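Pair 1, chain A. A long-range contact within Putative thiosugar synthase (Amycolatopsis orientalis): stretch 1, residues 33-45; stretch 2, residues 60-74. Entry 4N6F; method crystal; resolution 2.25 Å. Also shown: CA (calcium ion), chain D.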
# COMPACT_ATOMS: atom_id res chain seq x y z
N TYR A 33 -3.54 13.62 -21.89
CA TYR A 33 -3.57 14.86 -21.12
C TYR A 33 -3.16 16.01 -22.06
O TYR A 33 -2.16 15.90 -22.76
CB TYR A 33 -2.55 14.81 -19.97
CG TYR A 33 -2.73 13.74 -18.90
CD1 TYR A 33 -3.48 12.57 -19.12
CD2 TYR A 33 -2.10 13.87 -17.66
CE1 TYR A 33 -3.60 11.60 -18.13
CE2 TYR A 33 -2.21 12.91 -16.68
CZ TYR A 33 -2.97 11.78 -16.91
OH TYR A 33 -3.08 10.83 -15.91
N ASP A 34 -3.92 17.11 -22.07
CA ASP A 34 -3.51 18.30 -22.86
C ASP A 34 -3.15 19.54 -22.00
O ASP A 34 -2.91 20.62 -22.54
CB ASP A 34 -4.54 18.64 -23.97
CG ASP A 34 -5.84 19.24 -23.43
OD1 ASP A 34 -6.03 19.32 -22.19
OD2 ASP A 34 -6.68 19.64 -24.26
N SER A 35 -3.11 19.35 -20.68
CA SER A 35 -2.73 20.41 -19.72
C SER A 35 -1.26 20.25 -19.27
O SER A 35 -0.91 19.25 -18.63
CB SER A 35 -3.67 20.39 -18.51
OG SER A 35 -3.17 21.16 -17.43
N VAL A 36 -0.43 21.23 -19.61
CA VAL A 36 1.01 21.17 -19.32
C VAL A 36 1.32 21.19 -17.82
O VAL A 36 2.12 20.37 -17.35
CB VAL A 36 1.78 22.29 -20.07
CG1 VAL A 36 3.25 22.33 -19.66
CG2 VAL A 36 1.67 22.07 -21.57
N PRO A 37 0.68 22.10 -17.05
CA PRO A 37 0.78 22.05 -15.59
C PRO A 37 0.48 20.68 -14.98
O PRO A 37 1.21 20.23 -14.11
CB PRO A 37 -0.28 23.06 -15.14
CG PRO A 37 -0.26 24.09 -16.22
CD PRO A 37 0.02 23.34 -17.51
N LEU A 38 -0.59 20.03 -15.44
CA LEU A 38 -0.98 18.71 -14.95
C LEU A 38 0.12 17.67 -15.22
O LEU A 38 0.48 16.90 -14.33
CB LEU A 38 -2.28 18.24 -15.60
CG LEU A 38 -2.73 16.80 -15.27
CD1 LEU A 38 -3.06 16.67 -13.79
CD2 LEU A 38 -3.91 16.36 -16.13
N VAL A 39 0.62 17.64 -16.45
CA VAL A 39 1.65 16.68 -16.81
C VAL A 39 2.87 16.90 -15.93
O VAL A 39 3.36 15.97 -15.31
CB VAL A 39 2.02 16.77 -18.31
CG1 VAL A 39 3.25 15.93 -18.62
CG2 VAL A 39 0.86 16.31 -19.17
N ARG A 40 3.33 18.15 -15.87
CA ARG A 40 4.49 18.51 -15.06
C ARG A 40 4.33 18.03 -13.62
O ARG A 40 5.17 17.30 -13.10
CB ARG A 40 4.67 20.03 -15.08
CG ARG A 40 5.80 20.58 -14.20
CD ARG A 40 5.57 22.07 -13.95
NE ARG A 40 4.45 22.29 -13.03
CZ ARG A 40 3.60 23.32 -13.07
NH1 ARG A 40 2.62 23.39 -12.18
NH2 ARG A 40 3.70 24.26 -14.00
N ASP A 41 3.23 18.41 -12.98
CA ASP A 41 3.05 18.14 -11.55
C ASP A 41 2.95 16.66 -11.26
O ASP A 41 3.50 16.16 -10.28
CB ASP A 41 1.81 18.86 -11.02
CG ASP A 41 1.97 20.38 -10.98
OD1 ASP A 41 3.10 20.89 -10.78
OD2 ASP A 41 0.94 21.07 -11.14
N VAL A 42 2.26 15.95 -12.14
CA VAL A 42 2.03 14.52 -11.98
C VAL A 42 3.33 13.74 -12.21
O VAL A 42 3.64 12.85 -11.43
CB VAL A 42 0.88 14.06 -12.91
CG1 VAL A 42 1.06 12.65 -13.41
CG2 VAL A 42 -0.46 14.21 -12.20
N LEU A 43 4.08 14.08 -13.26
CA LEU A 43 5.35 13.39 -13.50
C LEU A 43 6.37 13.66 -12.39
O LEU A 43 7.09 12.75 -11.99
CB LEU A 43 5.93 13.73 -14.88
CG LEU A 43 5.18 13.17 -16.09
CD1 LEU A 43 5.82 13.66 -17.39
CD2 LEU A 43 5.11 11.66 -16.10
N ASN A 44 6.41 14.90 -11.89
CA ASN A 44 7.27 15.24 -10.74
C ASN A 44 6.86 14.48 -9.48
O ASN A 44 7.69 13.79 -8.89
CB ASN A 44 7.27 16.75 -10.44
CG ASN A 44 8.19 17.54 -11.36
OD1 ASN A 44 9.21 17.03 -11.83
ND2 ASN A 44 7.84 18.80 -11.60
N ALA A 45 5.60 14.60 -9.08
CA ALA A 45 5.14 14.00 -7.83
C ALA A 45 5.09 12.46 -7.84
O ALA A 45 5.26 11.83 -6.81
CB ALA A 45 3.79 14.56 -7.43
N ARG A 60 1.81 21.25 -35.42
CA ARG A 60 1.96 22.50 -34.67
C ARG A 60 1.53 22.32 -33.22
O ARG A 60 2.26 22.69 -32.31
CB ARG A 60 1.14 23.62 -35.32
CG ARG A 60 1.29 24.98 -34.66
CD ARG A 60 0.78 26.10 -35.56
NE ARG A 60 1.00 27.42 -34.96
CZ ARG A 60 0.23 27.96 -34.01
NH1 ARG A 60 -0.83 27.32 -33.52
NH2 ARG A 60 0.54 29.17 -33.52
N ARG A 61 0.34 21.78 -33.02
CA ARG A 61 -0.22 21.63 -31.68
C ARG A 61 0.70 20.81 -30.76
O ARG A 61 1.06 21.27 -29.68
CB ARG A 61 -1.58 20.96 -31.74
CG ARG A 61 -2.25 20.88 -30.39
CD ARG A 61 -3.64 20.30 -30.48
NE ARG A 61 -4.50 20.89 -29.46
CZ ARG A 61 -4.73 20.38 -28.25
NH1 ARG A 61 -5.54 21.04 -27.42
NH2 ARG A 61 -4.18 19.22 -27.86
N SER A 62 1.09 19.62 -31.18
CA SER A 62 1.94 18.79 -30.33
C SER A 62 3.34 19.40 -30.17
O SER A 62 3.96 19.25 -29.11
CB SER A 62 1.99 17.33 -30.83
OG SER A 62 3.05 17.12 -31.73
N SER A 63 3.84 20.11 -31.18
CA SER A 63 5.15 20.77 -31.06
C SER A 63 5.13 21.88 -30.02
O SER A 63 6.07 22.04 -29.26
CB SER A 63 5.65 21.32 -32.40
OG SER A 63 6.00 20.26 -33.27
N LEU A 64 4.04 22.64 -29.98
CA LEU A 64 3.89 23.72 -29.00
C LEU A 64 3.69 23.22 -27.58
O LEU A 64 4.20 23.81 -26.65
CB LEU A 64 2.73 24.65 -29.38
CG LEU A 64 2.92 25.51 -30.64
CD1 LEU A 64 1.70 26.40 -30.80
CD2 LEU A 64 4.19 26.34 -30.56
N LEU A 65 2.93 22.14 -27.42
CA LEU A 65 2.75 21.52 -26.11
C LEU A 65 4.07 20.97 -25.57
O LEU A 65 4.40 21.17 -24.40
CB LEU A 65 1.70 20.40 -26.16
CG LEU A 65 0.24 20.81 -26.40
CD1 LEU A 65 -0.63 19.56 -26.54
CD2 LEU A 65 -0.31 21.71 -25.30
N LEU A 66 4.84 20.31 -26.43
CA LEU A 66 6.16 19.80 -26.01
C LEU A 66 7.08 20.94 -25.56
O LEU A 66 7.66 20.87 -24.48
CB LEU A 66 6.83 18.98 -27.12
CG LEU A 66 8.19 18.38 -26.71
CD1 LEU A 66 8.00 17.30 -25.64
CD2 LEU A 66 8.97 17.85 -27.90
N MET A 67 7.21 21.97 -26.39
CA MET A 67 8.05 23.13 -26.04
C MET A 67 7.58 23.81 -24.76
O MET A 67 8.40 24.21 -23.94
CB MET A 67 8.12 24.15 -27.19
CG MET A 67 9.05 23.75 -28.34
SD MET A 67 10.83 23.79 -27.97
CE MET A 67 11.17 22.04 -27.73
N ASP A 68 6.27 23.91 -24.57
CA ASP A 68 5.71 24.39 -23.31
C ASP A 68 6.15 23.50 -22.13
O ASP A 68 6.57 24.01 -21.09
CB ASP A 68 4.17 24.47 -23.39
CG ASP A 68 3.55 25.33 -22.28
OD1 ASP A 68 4.28 25.86 -21.43
OD2 ASP A 68 2.30 25.48 -22.27
N LEU A 69 6.09 22.18 -22.29
CA LEU A 69 6.45 21.26 -21.21
C LEU A 69 7.96 21.25 -20.94
O LEU A 69 8.39 21.11 -19.79
CB LEU A 69 5.98 19.85 -21.53
CG LEU A 69 6.16 18.78 -20.44
CD1 LEU A 69 5.39 19.12 -19.16
CD2 LEU A 69 5.71 17.44 -20.98
N ALA A 70 8.75 21.42 -21.99
CA ALA A 70 10.21 21.24 -21.92
C ALA A 70 10.96 22.24 -21.03
O ALA A 70 12.05 21.92 -20.56
CB ALA A 70 10.80 21.26 -23.32
N ASP A 71 10.42 23.43 -20.79
CA ASP A 71 11.09 24.39 -19.88
C ASP A 71 10.55 24.33 -18.45
O ASP A 71 10.93 25.14 -17.61
CB ASP A 71 11.04 25.82 -20.42
CG ASP A 71 9.65 26.42 -20.42
OD1 ASP A 71 8.67 25.72 -20.09
OD2 ASP A 71 9.52 27.62 -20.74
N GLU A 72 9.66 23.38 -18.18
CA GLU A 72 9.12 23.18 -16.84
C GLU A 72 9.45 21.82 -16.23
O GLU A 72 9.34 21.66 -15.03
CB GLU A 72 7.61 23.38 -16.85
CG GLU A 72 7.23 24.83 -17.06
CD GLU A 72 5.75 25.00 -17.26
OE1 GLU A 72 5.00 24.67 -16.33
OE2 GLU A 72 5.35 25.47 -18.36
N LEU A 73 9.82 20.87 -17.08
CA LEU A 73 10.29 19.55 -16.67
C LEU A 73 11.63 19.30 -17.34
O LEU A 73 11.81 19.70 -18.48
CB LEU A 73 9.32 18.46 -17.15
CG LEU A 73 8.37 17.79 -16.18
CD1 LEU A 73 7.69 16.64 -16.91
CD2 LEU A 73 9.06 17.26 -14.93
N PRO A 74 12.55 18.60 -16.66
CA PRO A 74 13.78 18.16 -17.32
C PRO A 74 13.54 16.88 -18.13
O PRO A 74 13.79 15.78 -17.64
CB PRO A 74 14.73 17.89 -16.14
CG PRO A 74 13.83 17.50 -15.02
CD PRO A 74 12.55 18.28 -15.22
CA CA D . 6.25 26.40 -20.29
O HOH W 1 7.25 28.27 -18.44
O HOH W 2 6.91 27.63 -22.16
O HOH W 3 4.33 28.14 -19.63

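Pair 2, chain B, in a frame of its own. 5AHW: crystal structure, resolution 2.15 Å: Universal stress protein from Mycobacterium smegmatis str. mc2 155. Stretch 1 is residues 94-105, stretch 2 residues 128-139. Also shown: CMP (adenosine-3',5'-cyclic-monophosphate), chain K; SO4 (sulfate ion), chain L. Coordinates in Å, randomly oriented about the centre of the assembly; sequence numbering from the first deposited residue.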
# COMPACT_ATOMS: atom_id res chain seq x y z
N ALA B 94 2.87 -16.81 13.69
CA ALA B 94 1.62 -16.08 13.61
C ALA B 94 1.77 -15.15 12.41
O ALA B 94 2.88 -14.88 11.99
CB ALA B 94 1.35 -15.33 14.91
N PRO B 95 0.64 -14.71 11.83
CA PRO B 95 0.77 -14.01 10.61
C PRO B 95 1.57 -12.71 10.73
O PRO B 95 2.40 -12.42 9.82
CB PRO B 95 -0.68 -13.70 10.20
CG PRO B 95 -1.51 -14.64 10.97
CD PRO B 95 -0.74 -15.10 12.15
N VAL B 96 1.28 -11.89 11.75
CA VAL B 96 1.92 -10.57 11.80
C VAL B 96 3.47 -10.67 11.90
O VAL B 96 4.29 -10.05 11.11
CB VAL B 96 1.34 -9.70 12.94
CG1 VAL B 96 2.09 -8.38 13.01
CG2 VAL B 96 -0.12 -9.43 12.67
N ASP B 97 3.87 -11.45 12.89
CA ASP B 97 5.26 -11.79 13.14
C ASP B 97 5.88 -12.37 11.87
O ASP B 97 6.97 -11.98 11.46
CB ASP B 97 5.38 -12.88 14.28
CG ASP B 97 5.07 -12.34 15.76
OD1 ASP B 97 5.02 -11.11 16.02
OD2 ASP B 97 4.94 -13.18 16.68
N ALA B 98 5.23 -13.35 11.26
CA ALA B 98 5.89 -14.00 10.14
C ALA B 98 6.12 -13.01 8.99
O ALA B 98 7.20 -12.99 8.41
CB ALA B 98 5.08 -15.21 9.67
N LEU B 99 5.15 -12.13 8.70
CA LEU B 99 5.26 -11.22 7.55
C LEU B 99 6.27 -10.10 7.82
O LEU B 99 7.16 -9.84 6.99
CB LEU B 99 3.92 -10.61 7.14
CG LEU B 99 2.95 -11.64 6.60
CD1 LEU B 99 1.52 -11.10 6.53
CD2 LEU B 99 3.36 -12.08 5.22
N VAL B 100 6.22 -9.51 9.01
CA VAL B 100 7.19 -8.45 9.35
C VAL B 100 8.59 -8.95 9.46
O VAL B 100 9.54 -8.35 8.92
CB VAL B 100 6.79 -7.73 10.62
CG1 VAL B 100 7.80 -6.67 10.95
CG2 VAL B 100 5.43 -7.05 10.36
N GLU B 101 8.74 -10.08 10.10
CA GLU B 101 10.10 -10.62 10.17
C GLU B 101 10.65 -11.02 8.81
O GLU B 101 11.83 -10.82 8.56
CB GLU B 101 10.17 -11.80 11.14
CG GLU B 101 9.83 -11.36 12.56
CD GLU B 101 9.73 -12.51 13.57
OE1 GLU B 101 10.08 -13.69 13.25
OE2 GLU B 101 9.24 -12.16 14.69
N LEU B 102 9.81 -11.60 7.96
CA LEU B 102 10.27 -12.05 6.67
C LEU B 102 10.74 -10.86 5.88
O LEU B 102 11.73 -10.88 5.20
CB LEU B 102 9.18 -12.83 5.92
CG LEU B 102 9.38 -13.11 4.43
CD1 LEU B 102 10.65 -13.95 4.23
CD2 LEU B 102 8.20 -13.85 3.89
N ALA B 103 10.01 -9.80 6.01
CA ALA B 103 10.29 -8.59 5.27
C ALA B 103 11.62 -7.94 5.67
O ALA B 103 12.40 -7.51 4.77
CB ALA B 103 9.13 -7.63 5.43
N ASP B 104 11.91 -7.86 6.98
CA ASP B 104 13.22 -7.51 7.46
C ASP B 104 14.34 -8.41 6.94
O ASP B 104 15.42 -7.91 6.55
CB ASP B 104 13.30 -7.56 8.99
CG ASP B 104 12.62 -6.39 9.63
OD1 ASP B 104 12.18 -5.48 8.91
OD2 ASP B 104 12.53 -6.39 10.89
N GLU B 105 14.09 -9.72 6.97
CA GLU B 105 15.09 -10.74 6.58
C GLU B 105 15.44 -10.57 5.11
O GLU B 105 16.59 -10.63 4.79
CB GLU B 105 14.55 -12.18 6.85
CG GLU B 105 15.46 -13.36 6.49
CD GLU B 105 14.73 -14.56 5.82
OE1 GLU B 105 13.72 -15.06 6.39
OE2 GLU B 105 15.17 -15.02 4.73
N SER B 128 -5.69 -6.68 14.04
CA SER B 128 -5.91 -7.43 12.83
C SER B 128 -4.60 -7.52 12.12
O SER B 128 -3.75 -6.70 12.30
CB SER B 128 -6.91 -6.67 11.92
OG SER B 128 -6.33 -5.45 11.41
N VAL B 129 -4.46 -8.50 11.25
CA VAL B 129 -3.24 -8.64 10.47
C VAL B 129 -2.87 -7.42 9.65
O VAL B 129 -1.79 -6.93 9.78
CB VAL B 129 -3.31 -9.89 9.59
CG1 VAL B 129 -1.98 -10.07 8.87
CG2 VAL B 129 -3.64 -11.10 10.47
N PRO B 130 -3.79 -6.83 8.87
CA PRO B 130 -3.32 -5.64 8.16
C PRO B 130 -2.95 -4.46 9.04
O PRO B 130 -2.00 -3.78 8.73
CB PRO B 130 -4.50 -5.24 7.27
CG PRO B 130 -5.61 -6.16 7.61
CD PRO B 130 -5.02 -7.37 8.26
N ALA B 131 -3.75 -4.13 10.06
CA ALA B 131 -3.44 -3.00 10.90
C ALA B 131 -2.12 -3.22 11.65
O ALA B 131 -1.32 -2.28 11.81
CB ALA B 131 -4.54 -2.80 11.88
N ASN B 132 -1.89 -4.44 12.15
CA ASN B 132 -0.72 -4.65 12.99
C ASN B 132 0.52 -4.69 12.09
O ASN B 132 1.60 -4.25 12.47
CB ASN B 132 -0.80 -5.95 13.81
CG ASN B 132 -1.90 -5.97 14.87
OD1 ASN B 132 -2.72 -5.07 15.03
ND2 ASN B 132 -1.84 -7.01 15.68
N VAL B 133 0.37 -5.27 10.92
CA VAL B 133 1.45 -5.21 9.94
C VAL B 133 1.83 -3.76 9.59
O VAL B 133 3.01 -3.39 9.55
CB VAL B 133 1.06 -6.00 8.67
CG1 VAL B 133 1.97 -5.73 7.52
CG2 VAL B 133 1.15 -7.48 8.92
N ALA B 134 0.80 -2.95 9.36
CA ALA B 134 1.03 -1.53 9.00
C ALA B 134 1.73 -0.88 10.16
O ALA B 134 2.68 -0.12 9.96
CB ALA B 134 -0.31 -0.81 8.70
N ARG B 135 1.32 -1.17 11.42
CA ARG B 135 1.96 -0.44 12.47
C ARG B 135 3.38 -0.90 12.69
O ARG B 135 4.21 -0.11 13.15
CB ARG B 135 1.20 -0.45 13.78
CG ARG B 135 -0.13 0.32 13.82
CD ARG B 135 -0.67 0.42 15.23
NE ARG B 135 -1.20 -0.88 15.51
CZ ARG B 135 -2.46 -1.22 15.25
NH1 ARG B 135 -3.36 -0.31 14.89
NH2 ARG B 135 -2.84 -2.44 15.41
N ARG B 136 3.68 -2.16 12.39
CA ARG B 136 4.97 -2.74 12.79
C ARG B 136 6.03 -2.72 11.68
O ARG B 136 7.19 -2.81 11.95
CB ARG B 136 4.79 -4.13 13.38
CG ARG B 136 4.03 -4.14 14.72
CD ARG B 136 3.92 -5.55 15.33
NE ARG B 136 2.88 -5.62 16.36
CZ ARG B 136 2.30 -6.71 16.78
NH1 ARG B 136 2.70 -7.88 16.33
NH2 ARG B 136 1.37 -6.66 17.75
N SER B 137 5.61 -2.59 10.45
CA SER B 137 6.51 -2.66 9.31
C SER B 137 7.53 -1.53 9.30
O SER B 137 7.25 -0.42 9.70
CB SER B 137 5.65 -2.69 8.05
OG SER B 137 6.45 -2.95 6.92
N LYS B 138 8.71 -1.82 8.82
CA LYS B 138 9.72 -0.79 8.59
C LYS B 138 9.85 -0.60 7.09
O LYS B 138 10.81 -0.04 6.68
CB LYS B 138 11.13 -1.20 9.19
CG LYS B 138 11.08 -1.48 10.74
CD LYS B 138 12.43 -1.63 11.47
CE LYS B 138 13.40 -2.58 10.77
NZ LYS B 138 14.52 -3.08 11.68
N THR B 139 8.95 -1.15 6.28
CA THR B 139 8.93 -0.87 4.87
C THR B 139 7.55 -0.30 4.40
O THR B 139 6.61 -0.15 5.16
CB THR B 139 9.21 -2.14 4.08
OG1 THR B 139 8.08 -3.01 4.22
CG2 THR B 139 10.27 -2.85 4.67
P CMP K . -7.06 -10.67 3.17
O1P CMP K . -7.58 -10.05 1.88
O2P CMP K . -7.74 -11.93 3.43
O5' CMP K . -7.04 -9.70 4.41
C5' CMP K . -6.20 -9.84 5.59
C4' CMP K . -4.83 -10.21 5.09
O4' CMP K . -3.93 -10.57 6.12
C3' CMP K . -4.81 -11.37 4.18
O3' CMP K . -5.48 -11.01 2.98
C2' CMP K . -3.31 -11.69 4.10
O2' CMP K . -2.58 -10.81 3.24
C1' CMP K . -2.92 -11.42 5.56
N9 CMP K . -2.92 -12.73 6.25
C8 CMP K . -3.88 -13.24 7.05
N7 CMP K . -3.58 -14.48 7.44
C5 CMP K . -2.41 -14.78 6.92
C6 CMP K . -1.47 -15.92 6.97
N6 CMP K . -1.79 -16.99 7.68
N1 CMP K . -0.33 -15.84 6.28
C2 CMP K . 0.01 -14.77 5.56
N3 CMP K . -0.79 -13.70 5.45
C4 CMP K . -1.98 -13.65 6.10
S SO4 L . 0.91 -3.14 18.01
O1 SO4 L . 2.41 -3.30 17.89
O2 SO4 L . 0.36 -3.32 16.60
O3 SO4 L . 0.66 -1.77 18.54
O4 SO4 L . 0.24 -4.29 18.60
O HOH W 4 5.45 -8.77 14.99
O HOH W 5 9.39 -4.65 7.99

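Fourteen central residues of the two pairs superpose on N, CA and C with an RMSD of 0.5 Å. In each, two helices run in roughly the same direction: the axes approach to 9.9 Å at a signed crossing angle of -46° in pair 1, and to 9.4 Å at -36° in pair 2. Buried area is similar, 586 and 533 Å².

Among the matched positions whose CA-to-CB bond points toward the other stretch in both pairs, A:Val36 = B:Val96 is the one with the same residue in both, with CA atoms 0.4 Å and side-chain centres 0.8 Å apart. Both valines are t and have the largest covered area in their pairs. B:Val96 is a knob among B:Val129, B:Asn132, B:Val133 and B:Arg136. A:Val36 touches the matching four, A:Leu65, A:Asp68, A:Leu69 and A:Glu72; its CG1 lies 3.9 Å from A:Leu69 CD1, whereas B:Val96 CG1 lies 4.3 Å from B:Val133 CG2.

At A:Val39 = B:Leu99 and A:Leu69 = B:Val133 the larger residue changes sides. A:Val39 CG1 meets A:Leu69 CD2 at 3.7 Å; B:Leu99 CD1 meets B:Val133 CG2 at 4.4 Å. B:Leu99 CD1 also lies 4.3 Å from B:Val129 CG1 and 3.6 Å from N3 of the bound CMP, so this end of the packing adjoins the nucleotide.

The chemistry changes at A:Arg40 = B:Val100, where CA atoms agree to 0.2 Å but side-chain centres differ by 3.0 Å. A:Arg40 leaves sideways and its NH2 donates to A:Glu72 OE1 at 2.7 Å, a hydrogen-bonded salt bridge. B:Val100 instead points toward its partner, its CG2 4.2 Å from B:Arg136 CB. At the matched A:Glu72 = B:Arg136 the charge is reversed: A:Glu72 OE2 also binds calcium at 2.3 Å, while B:Arg136 NH2 donates to sulfate O4 at 2.8 Å. B:Arg136 NH1 forms a long salt bridge with B:Asp97 OD1 at 4.0 Å, and water 4 links the same two atoms.

At A:Asp68 = B:Asn132 both residues point toward the first stretch and touch the matched valine, A:Asp68 OD2 3.5 Å from A:Val36 CG2 and B:Asn132 CB 3.7 Å from B:Val96 CG2; in pair 1 A:Asp68 OD1 also binds calcium at 2.3 Å.

Farther along, A:Leu43 CD1 and A:Leu73 CD1 meet at 3.6 Å. Their counterparts, B:Ala103 and B:Ser137, are smaller, and neither side chain comes closer than 4.9 Å to the other stretch. Apolar packing therefore extends to this level in pair 1, but its counterpart in pair 2 lacks such a contact.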